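Local coordinates for hydrolase (PDB 5HOE), which is an octameric carbohydrate acetylesterase of the SGNH (GDSL-like) hydrolase family, and probably cleaves acetyl ester bonds on sugar substrates, at residues I200-D203 / H209-A212; T39-Y42 / Q46-T49; T86-A91 / G126-Q131. All coordinates share one frame; numbering follows the deposited sequence.

Interaction 1: residues I200-D203 / H209-A212; sequences ISTD and HLSA. With PO4 (phosphate ion), chain E.
Asp203 grips Ser211 with both carboxylate oxygens. The backbone amide, Ser211 N, gives a nearly straight bond (2.9 Å, 166°) to Asp203 OD1, while the hydroxyl, Ser211 OG, donates to Asp203 OD2 at 2.7 Å. Both donors arrive on the syn side of their oxygens, somewhat out of the carboxylate plane. The Asp203 carboxylate is turned to meet them by a chi1 of 64°, which sets CG between the backbone N and the carbonyl carbon. Serine suits the N-cap of helix 212-229 because its short hydroxyl can work twice: OG gives its proton to Asp203 and accepts from Thr214 N in the first turn. Asp203 OD2 is hydrogen-bonded to Thr214 OG1 as well.

Leucine supplies the apolar side. Leu210 CD2 lies 3.7 Å from Thr202 CA, and Leu210 CD1 meets Ile200 CD1 at 3.9 Å, the two side chains crossing at about a right angle. Thr202 turns its methyl CG2 to His209 O, and Thr202 OG1 is hydrogen-bonded to Pro155 O.

At the far end, both ring nitrogens of His209 are engaged. His209 ND1 is hydrogen-bonded to Asp206 OD2, and His209 NE2 donates to phosphate O3 at 2.6 Å, nearly straight and in the ring plane. The ion, probably from the crystallisation liquor, is also held by Ser25 N, Ala69 N and Asn108 ND2, an arrangement consistent with an SGNH oxyanion hole; Ser25, Asp206 and His209 probably form the catalytic triad. The Asp203 carboxylate, near Glu213 but facing a helix N terminus, is likely to be stabilised by its several donors, and these bonds probably help fix the loop that carries His209.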
loop_
_atom_site.group_PDB
_atom_site.type_symbol
_atom_site.label_atom_id
_atom_site.label_comp_id
_atom_site.label_asym_id
_atom_site.label_seq_id
_atom_site.Cartn_x
_atom_site.Cartn_y
_atom_site.Cartn_z
ATOM N N ILE A 200 42.928 4.735 -6.286
ATOM C CA ILE A 200 42.570 4.738 -7.699
ATOM C C ILE A 200 41.769 5.994 -8.018
ATOM O O ILE A 200 41.326 6.723 -7.131
ATOM C CB ILE A 200 41.778 3.462 -8.098
ATOM C CG1 ILE A 200 40.427 3.410 -7.361
ATOM C CG2 ILE A 200 42.636 2.193 -7.857
ATOM C CD1 ILE A 200 39.354 2.655 -8.107
ATOM N N SER A 201 41.575 6.226 -9.318
ATOM C CA SER A 201 40.671 7.250 -9.816
ATOM C C SER A 201 39.716 6.614 -10.817
ATOM O O SER A 201 39.966 5.524 -11.337
ATOM C CB SER A 201 41.434 8.419 -10.460
ATOM O OG SER A 201 42.086 8.039 -11.651
ATOM N N THR A 202 38.606 7.303 -11.081
ATOM C CA THR A 202 37.699 6.862 -12.133
ATOM C C THR A 202 38.340 7.180 -13.483
ATOM O O THR A 202 38.384 8.346 -13.883
ATOM C CB THR A 202 36.362 7.585 -11.988
ATOM O OG1 THR A 202 35.802 7.291 -10.704
ATOM C CG2 THR A 202 35.379 7.152 -13.073
ATOM N N ASP A 203 38.835 6.159 -14.191
ATOM C CA ASP A 203 39.645 6.361 -15.382
ATOM C C ASP A 203 38.995 5.891 -16.674
ATOM O O ASP A 203 39.629 5.994 -17.740
ATOM C CB ASP A 203 41.036 5.711 -15.201
ATOM C CG ASP A 203 40.996 4.205 -15.054
ATOM O OD1 ASP A 203 39.931 3.627 -14.798
ATOM O OD2 ASP A 203 42.088 3.596 -15.179
ATOM N N HIS A 209 33.016 4.444 -15.078
ATOM C CA HIS A 209 33.525 3.107 -14.842
ATOM C C HIS A 209 35.051 3.078 -14.934
ATOM O O HIS A 209 35.706 4.107 -15.144
ATOM C CB HIS A 209 32.814 2.125 -15.775
ATOM C CG HIS A 209 31.320 2.197 -15.684
ATOM N ND1 HIS A 209 30.541 2.821 -16.636
ATOM C CD2 HIS A 209 30.465 1.751 -14.736
ATOM C CE1 HIS A 209 29.266 2.735 -16.283
ATOM N NE2 HIS A 209 29.197 2.115 -15.123
ATOM N N LEU A 210 35.622 1.886 -14.716
ATOM C CA LEU A 210 37.056 1.728 -14.492
ATOM C C LEU A 210 37.690 0.792 -15.517
ATOM O O LEU A 210 37.037 -0.088 -16.079
ATOM C CB LEU A 210 37.320 1.187 -13.079
ATOM C CG LEU A 210 36.585 1.785 -11.882
ATOM C CD1 LEU A 210 36.866 0.947 -10.651
ATOM C CD2 LEU A 210 37.028 3.203 -11.702
ATOM N N SER A 211 38.978 1.010 -15.767
ATOM C CA SER A 211 39.777 0.126 -16.598
ATOM C C SER A 211 40.134 -1.148 -15.847
ATOM O O SER A 211 40.056 -1.214 -14.619
ATOM C CB SER A 211 41.061 0.843 -17.013
ATOM O OG SER A 211 41.956 0.979 -15.928
ATOM N N ALA A 212 40.560 -2.162 -16.603
ATOM C CA ALA A 212 40.996 -3.411 -15.983
ATOM C C ALA A 212 42.163 -3.182 -15.025
ATOM O O ALA A 212 42.185 -3.734 -13.907
ATOM C CB ALA A 212 41.366 -4.442 -17.053
HETATM P P PO4 E . 26.497 2.201 -12.707
HETATM O O1 PO4 E . 26.316 1.283 -11.532
HETATM O O2 PO4 E . 27.449 3.306 -12.333
HETATM O O3 PO4 E . 26.887 1.568 -14.019
HETATM O O4 PO4 E . 25.186 2.772 -13.139
#

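Interaction 2: residues T39-Y42 / Q46-T49; sequences TLRY and QRWT
Arg41 and Arg47 lay their guanidinium groups face to face, centres 3.7 Å apart and planes only 14° from parallel. The stack is offset, with Arg41 NE over the rim of the Arg47 group, 3.4 Å from Arg47 NH1. The extended chain of Arg41 brings its guanidinium over one face of the Arg47 group, whereas Arg47 bends at chi3 (-87°) to turn its own end nearly parallel. Two like charges can lie so close probably because each has acceptors nearby: Arg47 NH2 forms a salt bridge with Glu64, and Arg41 NE donates to Trp28 O.

One hydrogen bond crosses the contact. Arg47 NH1 donates to Tyr42 O over 2.8 Å, at an N-H...O angle of 145°; Tyr42 O lies near the guanidinium plane of Arg47, and the donor nitrogen lies in the carbonyl plane. Arginine suits this place because its edge can serve a carbonyl while its face stacks.

Van der Waals contacts complete the turn. Gln46 OE1 sits 3.6 Å from Tyr42 CD1, the amide steeply inclined to the ring, and Gln46 O lies over one ring face. Tyr42 CB also rests on Arg47 CG, 4.0 Å away.

Arg41 N is hydrogen-bonded to Tyr143 OH of a second subunit, so the loop also faces an interface. Arg47 is the N-cap residue of helix 48-56, which lies in the beta-alpha-beta connection between parallel strands 17-23 and 60-66 of the alpha/beta/alpha SGNH fold.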
loop_
_atom_site.group_PDB
_atom_site.type_symbol
_atom_site.label_atom_id
_atom_site.label_comp_id
_atom_site.label_asym_id
_atom_site.label_seq_id
_atom_site.Cartn_x
_atom_site.Cartn_y
_atom_site.Cartn_z
ATOM N N THR A 39 27.001 -2.650 -22.843
ATOM C CA THR A 39 28.389 -3.078 -22.760
ATOM C C THR A 39 28.493 -4.494 -22.199
ATOM O O THR A 39 27.517 -5.085 -21.724
ATOM C CB THR A 39 29.227 -2.130 -21.898
ATOM O OG1 THR A 39 30.610 -2.361 -22.156
ATOM C CG2 THR A 39 28.971 -2.367 -20.405
ATOM N N LEU A 40 29.719 -5.013 -22.230
ATOM C CA LEU A 40 30.046 -6.350 -21.762
ATOM C C LEU A 40 30.683 -6.274 -20.381
ATOM O O LEU A 40 31.008 -5.196 -19.883
ATOM C CB LEU A 40 31.022 -7.010 -22.734
ATOM C CG LEU A 40 30.515 -7.185 -24.164
ATOM C CD1 LEU A 40 31.667 -7.544 -25.077
ATOM C CD2 LEU A 40 29.424 -8.263 -24.245
ATOM N N ARG A 41 30.841 -7.450 -19.767
ATOM C CA ARG A 41 31.390 -7.612 -18.425
ATOM C C ARG A 41 32.863 -7.992 -18.493
ATOM O O ARG A 41 33.262 -8.835 -19.305
ATOM C CB ARG A 41 30.632 -8.728 -17.698
ATOM C CG ARG A 41 30.831 -8.757 -16.180
ATOM C CD ARG A 41 30.020 -9.883 -15.572
ATOM N NE ARG A 41 30.085 -9.842 -14.122
ATOM C CZ ARG A 41 29.547 -10.738 -13.320
ATOM N NH1 ARG A 41 28.879 -11.773 -13.831
ATOM N NH2 ARG A 41 29.668 -10.585 -11.997
ATOM N N TYR A 42 33.668 -7.391 -17.621
ATOM C CA TYR A 42 35.053 -7.827 -17.502
ATOM C C TYR A 42 35.090 -9.295 -17.073
ATOM O O TYR A 42 34.266 -9.724 -16.262
ATOM C CB TYR A 42 35.792 -7.012 -16.431
ATOM C CG TYR A 42 36.244 -5.635 -16.857
ATOM C CD1 TYR A 42 37.281 -5.483 -17.765
ATOM C CD2 TYR A 42 35.659 -4.481 -16.333
ATOM C CE1 TYR A 42 37.707 -4.224 -18.151
ATOM C CE2 TYR A 42 36.095 -3.226 -16.705
ATOM C CZ TYR A 42 37.102 -3.099 -17.612
ATOM O OH TYR A 42 37.508 -1.835 -18.001
ATOM N N GLN A 46 39.838 -9.686 -14.241
ATOM C CA GLN A 46 39.974 -8.259 -14.490
ATOM C C GLN A 46 38.972 -7.447 -13.683
ATOM O O GLN A 46 38.839 -6.235 -13.904
ATOM C CB GLN A 46 39.823 -7.975 -15.981
ATOM C CG GLN A 46 41.030 -8.426 -16.796
ATOM C CD GLN A 46 40.962 -7.951 -18.220
ATOM O OE1 GLN A 46 39.879 -7.736 -18.756
ATOM N NE2 GLN A 46 42.121 -7.767 -18.842
ATOM N N ARG A 47 38.240 -8.101 -12.786
ATOM C CA ARG A 47 37.360 -7.443 -11.833
ATOM C C ARG A 47 38.121 -7.225 -10.533
ATOM O O ARG A 47 39.072 -7.951 -10.225
ATOM C CB ARG A 47 36.124 -8.305 -11.566
ATOM C CG ARG A 47 35.423 -8.787 -12.831
ATOM C CD ARG A 47 33.938 -9.020 -12.673
ATOM N NE ARG A 47 33.558 -10.345 -12.187
ATOM C CZ ARG A 47 33.182 -11.371 -12.949
ATOM N NH1 ARG A 47 33.176 -11.296 -14.282
ATOM N NH2 ARG A 47 32.843 -12.511 -12.368
ATOM N N TRP A 48 37.704 -6.223 -9.758
ATOM C CA TRP A 48 38.392 -6.014 -8.491
ATOM C C TRP A 48 38.205 -7.213 -7.574
ATOM O O TRP A 48 39.142 -7.612 -6.871
ATOM C CB TRP A 48 38.000 -4.691 -7.834
ATOM C CG TRP A 48 36.645 -4.610 -7.129
ATOM C CD1 TRP A 48 35.526 -3.961 -7.597
ATOM C CD2 TRP A 48 36.302 -5.091 -5.825
ATOM N NE1 TRP A 48 34.515 -4.020 -6.669
ATOM C CE2 TRP A 48 34.961 -4.717 -5.577
ATOM C CE3 TRP A 48 36.983 -5.826 -4.851
ATOM C CZ2 TRP A 48 34.289 -5.053 -4.394
ATOM C CZ3 TRP A 48 36.325 -6.141 -3.665
ATOM C CH2 TRP A 48 34.986 -5.768 -3.454
ATOM N N THR A 49 37.038 -7.849 -7.642
ATOM C CA THR A 49 36.761 -9.016 -6.815
ATOM C C THR A 49 37.729 -10.158 -7.129
ATOM O O THR A 49 38.287 -10.789 -6.217
ATOM C CB THR A 49 35.324 -9.442 -7.079
ATOM O OG1 THR A 49 35.140 -9.518 -8.499
ATOM C CG2 THR A 49 34.316 -8.431 -6.469
#

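Interaction 3: residues T86-A91 / G126-Q131; sequences TYLPMA and GKLVGQ
Gln131 reaches from helix 118-133 to Leu88 and Pro89 on helix 84-95. Its CB points toward that helix, and the chain beyond CG runs extended. Gln131 CG comes 4.0 Å from Pro89 CG, and Gln131 CD rests closer on the same ring, 3.6 Å from Pro89 CG. At the tip the amide divides: Gln131 OE1 lies against Leu88 CB at 3.5 Å, buried with no polar partner, while Gln131 NE2 passes Pro89 CG at 3.5 Å and donates to Ser85 O. That bond is apt, since Pro89 has no N-H to give to the carbonyl one turn back, where the helix is kinked. With an alanine here, Ser85 O is likely to be left without this donor and a gap to open beside the proline ring.

The two buried leucines pack beside it. Leu88, whose CG stands opposite its backbone N (chi1 -176°), brings CD2 to Leu128 CD2 at 3.8 Å.

The axes of 86-91 and 126-131 approach to 9.9 Å, at 17° to each other. Such side-by-side helices belong to successive beta-alpha-beta units: helix 84-95 leads to strand 100-104 and helix 118-133 from it toward strand 147-152, as in the three-layer SGNH fold.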
loop_
_atom_site.group_PDB
_atom_site.type_symbol
_atom_site.label_atom_id
_atom_site.label_comp_id
_atom_site.label_asym_id
_atom_site.label_seq_id
_atom_site.Cartn_x
_atom_site.Cartn_y
_atom_site.Cartn_z
ATOM N N THR A 86 16.972 -3.409 -0.284
ATOM C CA THR A 86 15.892 -4.380 -0.450
ATOM C C THR A 86 16.419 -5.809 -0.572
ATOM O O THR A 86 15.756 -6.750 -0.124
ATOM C CB THR A 86 15.049 -3.991 -1.669
ATOM O OG1 THR A 86 14.504 -2.685 -1.467
ATOM C CG2 THR A 86 13.915 -4.999 -1.928
ATOM N N TYR A 87 17.578 -5.987 -1.204
ATOM C CA TYR A 87 18.172 -7.289 -1.524
ATOM C C TYR A 87 19.195 -7.769 -0.496
ATOM O O TYR A 87 19.375 -8.984 -0.345
ATOM C CB TYR A 87 18.868 -7.157 -2.894
ATOM C CG TYR A 87 19.556 -8.353 -3.567
ATOM C CD1 TYR A 87 20.887 -8.694 -3.294
ATOM C CD2 TYR A 87 18.893 -9.086 -4.547
ATOM C CE1 TYR A 87 21.510 -9.760 -3.953
ATOM C CE2 TYR A 87 19.504 -10.131 -5.205
ATOM C CZ TYR A 87 20.811 -10.462 -4.917
ATOM O OH TYR A 87 21.396 -11.527 -5.590
ATOM N N LEU A 88 19.883 -6.865 0.211
ATOM C CA LEU A 88 20.995 -7.299 1.060
ATOM C C LEU A 88 20.584 -8.294 2.146
ATOM O O LEU A 88 21.294 -9.295 2.328
ATOM C CB LEU A 88 21.758 -6.083 1.603
ATOM C CG LEU A 88 23.013 -6.390 2.425
ATOM C CD1 LEU A 88 24.049 -7.165 1.617
ATOM C CD2 LEU A 88 23.633 -5.109 2.940
ATOM N N PRO A 89 19.496 -8.101 2.898
ATOM C CA PRO A 89 19.159 -9.115 3.920
ATOM C C PRO A 89 18.991 -10.516 3.363
ATOM O O PRO A 89 19.529 -11.472 3.935
ATOM C CB PRO A 89 17.882 -8.559 4.572
ATOM C CG PRO A 89 18.022 -7.062 4.385
ATOM C CD PRO A 89 18.626 -6.916 2.998
ATOM N N MET A 90 18.318 -10.651 2.218
ATOM C CA MET A 90 18.202 -11.949 1.546
ATOM C C MET A 90 19.572 -12.504 1.133
ATOM O O MET A 90 19.844 -13.710 1.269
ATOM C CB MET A 90 17.293 -11.793 0.307
ATOM C CG MET A 90 15.811 -11.576 0.605
ATOM S SD MET A 90 14.749 -11.465 -0.871
ATOM C CE MET A 90 14.480 -9.706 -1.074
ATOM N N ALA A 91 20.455 -11.650 0.622
ATOM C CA ALA A 91 21.758 -12.138 0.187
ATOM C C ALA A 91 22.595 -12.597 1.368
ATOM O O ALA A 91 23.292 -13.618 1.287
ATOM C CB ALA A 91 22.493 -11.043 -0.581
ATOM N N GLY A 126 24.743 3.553 5.813
ATOM C CA GLY A 126 24.555 3.152 7.196
ATOM C C GLY A 126 23.456 2.122 7.351
ATOM O O GLY A 126 23.563 1.216 8.179
ATOM N N LYS A 127 22.381 2.254 6.562
ATOM C CA LYS A 127 21.326 1.246 6.569
ATOM C C LYS A 127 21.891 -0.122 6.206
ATOM O O LYS A 127 21.559 -1.132 6.845
ATOM C CB LYS A 127 20.212 1.645 5.588
ATOM C CG LYS A 127 19.035 0.711 5.590
ATOM C CD LYS A 127 17.985 1.128 4.598
ATOM C CE LYS A 127 16.773 0.214 4.675
ATOM N NZ LYS A 127 15.747 0.522 3.624
ATOM N N LEU A 128 22.744 -0.176 5.178
ATOM C CA LEU A 128 23.318 -1.451 4.763
ATOM C C LEU A 128 24.246 -2.009 5.836
ATOM O O LEU A 128 24.221 -3.206 6.119
ATOM C CB LEU A 128 24.059 -1.292 3.428
ATOM C CG LEU A 128 23.251 -0.774 2.242
ATOM C CD1 LEU A 128 24.150 -0.531 1.033
ATOM C CD2 LEU A 128 22.127 -1.756 1.942
ATOM N N VAL A 129 25.054 -1.152 6.457
ATOM C CA VAL A 129 25.943 -1.613 7.515
ATOM C C VAL A 129 25.132 -2.240 8.644
ATOM O O VAL A 129 25.470 -3.315 9.161
ATOM C CB VAL A 129 26.831 -0.457 8.014
ATOM C CG1 VAL A 129 27.695 -0.895 9.224
ATOM C CG2 VAL A 129 27.739 0.049 6.920
ATOM N N GLY A 130 24.040 -1.579 9.031
ATOM C CA GLY A 130 23.167 -2.115 10.061
ATOM C C GLY A 130 22.561 -3.459 9.695
ATOM O O GLY A 130 22.371 -4.312 10.560
ATOM N N GLN A 131 22.213 -3.657 8.417
ATOM C CA GLN A 131 21.666 -4.942 7.990
ATOM C C GLN A 131 22.692 -6.055 8.165
ATOM O O GLN A 131 22.333 -7.183 8.507
ATOM C CB GLN A 131 21.205 -4.871 6.528
ATOM C CG GLN A 131 19.933 -4.081 6.341
ATOM C CD GLN A 131 19.548 -3.865 4.911
ATOM O OE1 GLN A 131 20.382 -3.925 4.014
ATOM N NE2 GLN A 131 18.266 -3.594 4.688
#

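How the interactions relate
The three contacts follow one another along the chain in series; none nests in or crosses another. Interaction 2 comes first, closing a turn of three residues just ahead of helix 48-56. Interaction 3 next spans 34 residues, including strand 100-104, and joins two helices across that excursion. Interaction 1 comes last, closing a five-residue loop that contains Asp206, before helix 212-229. Though distant in sequence, interactions 1 and 2 touch: Tyr42 OH probably hydrogen-bonds Leu210 O at 2.6 Å, and Gln46 packs on Ala212. Interaction 3 lies beyond the chain's centre, its own centre 26 Å from that of interaction 1; like interaction 2, it meets the second subunit.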